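Local coordinates for protein peroxiredoxin 6 (Arenicola marina, PDB 2V2G) that probably reduces hydrogen peroxide and organic hydroperoxides to water and alcohols, as a thiol-specific peroxidase of the Prx6 subfamily, at residues A14-I18 with V74-K78. The protein carries 1 engineered substitution. Numbering follows the deposited sequence.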
loop_
_atom_site.group_PDB
_atom_site.type_symbol
_atom_site.label_atom_id
_atom_site.label_comp_id
_atom_site.label_asym_id
_atom_site.label_seq_id
_atom_site.Cartn_x
_atom_site.Cartn_y
_atom_site.Cartn_z
ATOM N N ALA A 14 8.938 21.563 -9.455
ATOM C CA ALA A 14 8.613 21.933 -8.072
ATOM C C ALA A 14 9.820 22.599 -7.392
ATOM O O ALA A 14 10.954 22.330 -7.763
ATOM C CB ALA A 14 8.218 20.709 -7.289
ATOM N N ASP A 15 9.575 23.447 -6.392
ATOM C CA ASP A 15 10.645 23.852 -5.486
ATOM C C ASP A 15 10.856 22.764 -4.392
ATOM O O ASP A 15 9.991 21.918 -4.060
ATOM C CB ASP A 15 10.329 25.149 -4.763
ATOM C CG ASP A 15 11.602 26.011 -4.440
ATOM O OD1 ASP A 15 12.806 25.562 -4.440
ATOM O OD2 ASP A 15 11.385 27.212 -4.156
ATOM N N SER A 16 12.060 22.801 -3.849
ATOM C CA SER A 16 12.509 21.797 -2.917
ATOM C C SER A 16 13.650 22.326 -2.075
ATOM O O SER A 16 14.192 23.397 -2.350
ATOM C CB SER A 16 12.961 20.539 -3.674
ATOM O OG SER A 16 14.291 20.642 -4.157
ATOM N N THR A 17 14.038 21.521 -1.090
ATOM C CA THR A 17 15.249 21.776 -0.293
ATOM C C THR A 17 16.587 21.768 -1.049
ATOM O O THR A 17 17.605 22.231 -0.511
ATOM C CB THR A 17 15.328 20.777 0.870
ATOM O OG1 THR A 17 15.323 19.457 0.338
ATOM C CG2 THR A 17 14.193 21.023 1.823
ATOM N N ILE A 18 16.576 21.225 -2.268
ATOM C CA ILE A 18 17.723 21.290 -3.166
ATOM C C ILE A 18 17.483 22.259 -4.316
ATOM O O ILE A 18 18.250 22.281 -5.259
ATOM C CB ILE A 18 18.160 19.909 -3.673
ATOM C CG1 ILE A 18 17.153 19.332 -4.664
ATOM C CG2 ILE A 18 18.412 18.949 -2.485
ATOM C CD1 ILE A 18 17.559 18.028 -5.242
ATOM N N VAL A 74 9.749 25.594 1.735
ATOM C CA VAL A 74 11.119 25.073 1.814
ATOM C C VAL A 74 11.841 25.467 3.137
ATOM O O VAL A 74 12.588 24.668 3.721
ATOM C CB VAL A 74 11.953 25.514 0.575
ATOM C CG1 VAL A 74 13.454 25.101 0.725
ATOM C CG2 VAL A 74 11.343 24.954 -0.695
ATOM N N ALA A 75 11.622 26.697 3.609
ATOM C CA ALA A 75 12.211 27.158 4.885
ATOM C C ALA A 75 11.792 26.283 6.070
ATOM O O ALA A 75 12.627 25.849 6.875
ATOM C CB ALA A 75 11.855 28.637 5.106
ATOM N N ASP A 76 10.502 25.947 6.135
ATOM C CA ASP A 76 10.005 25.007 7.138
ATOM C C ASP A 76 10.600 23.584 6.986
ATOM O O ASP A 76 10.958 22.909 7.966
ATOM C CB ASP A 76 8.480 24.936 7.044
ATOM C CG ASP A 76 7.803 26.058 7.781
ATOM O OD1 ASP A 76 8.501 26.910 8.329
ATOM O OD2 ASP A 76 6.556 26.103 7.765
ATOM N N HIS A 77 10.741 23.123 5.752
ATOM C CA HIS A 77 11.399 21.841 5.516
ATOM C C HIS A 77 12.817 21.846 6.046
ATOM O O HIS A 77 13.237 20.903 6.702
ATOM C CB HIS A 77 11.450 21.517 4.037
ATOM C CG HIS A 77 10.121 21.223 3.424
ATOM N ND1 HIS A 77 9.904 21.262 2.064
ATOM C CD2 HIS A 77 8.954 20.825 3.981
ATOM C CE1 HIS A 77 8.655 20.886 1.819
ATOM N NE2 HIS A 77 8.050 20.648 2.964
ATOM N N LYS A 78 13.560 22.906 5.768
ATOM C CA LYS A 78 14.948 22.979 6.233
ATOM C C LYS A 78 15.041 22.976 7.758
ATOM O O LYS A 78 15.839 22.230 8.325
ATOM C CB LYS A 78 15.693 24.153 5.584
ATOM C CG LYS A 78 16.177 23.783 4.157
ATOM C CD LYS A 78 16.988 24.884 3.452
ATOM C CE LYS A 78 16.970 24.724 1.905
ATOM N NZ LYS A 78 17.591 25.946 1.307
#
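Thr-17 and Val-74 bring the two backbones together, their CA atoms 5.7 Å apart, where the chain leaving strand 13-16 passes the first turn of helix 74-88. Val-74, a beta-branched residue, sets both methyls against the Ser-16 carbonyl oxygen, CG1 and CG2 each 3.6 Å from Ser-16 O. Val-74 CG2 also lies 3.9 Å from Asp-15 CG, the two side chains crossing nearly at right angles. Asp-15 OD1 accepts a bent bond (144°) from Ser-16 N on its anti side; an alanine here would probably leave that N-H without this acceptor and uncover one flank of Val-74. Thr-17 divides its branches: OG1 bonds to Ile-98 N, while CG2, anti to the carbonyl carbon, packs 3.6 Å from His-77 CB. Beyond CB the His-77 ring turns away from the methyl, and NE2 bonds to Ser-70 OG. The long methylene chain of Lys-78 lies along Thr-17, with CE 3.5 Å from Thr-17 O. Ser-16 OG accepts from Ile-18 N in an ST turn and also bonds to Gly-19 O, folding the chain back. Over the end of strand 13-16, beside strand 98-100 of the thioredoxin-fold sheet, aliphatic helix carbons thus meet carbonyl oxygens, a carboxylate and one methyl by van der Waals contact, without a hydrogen bond.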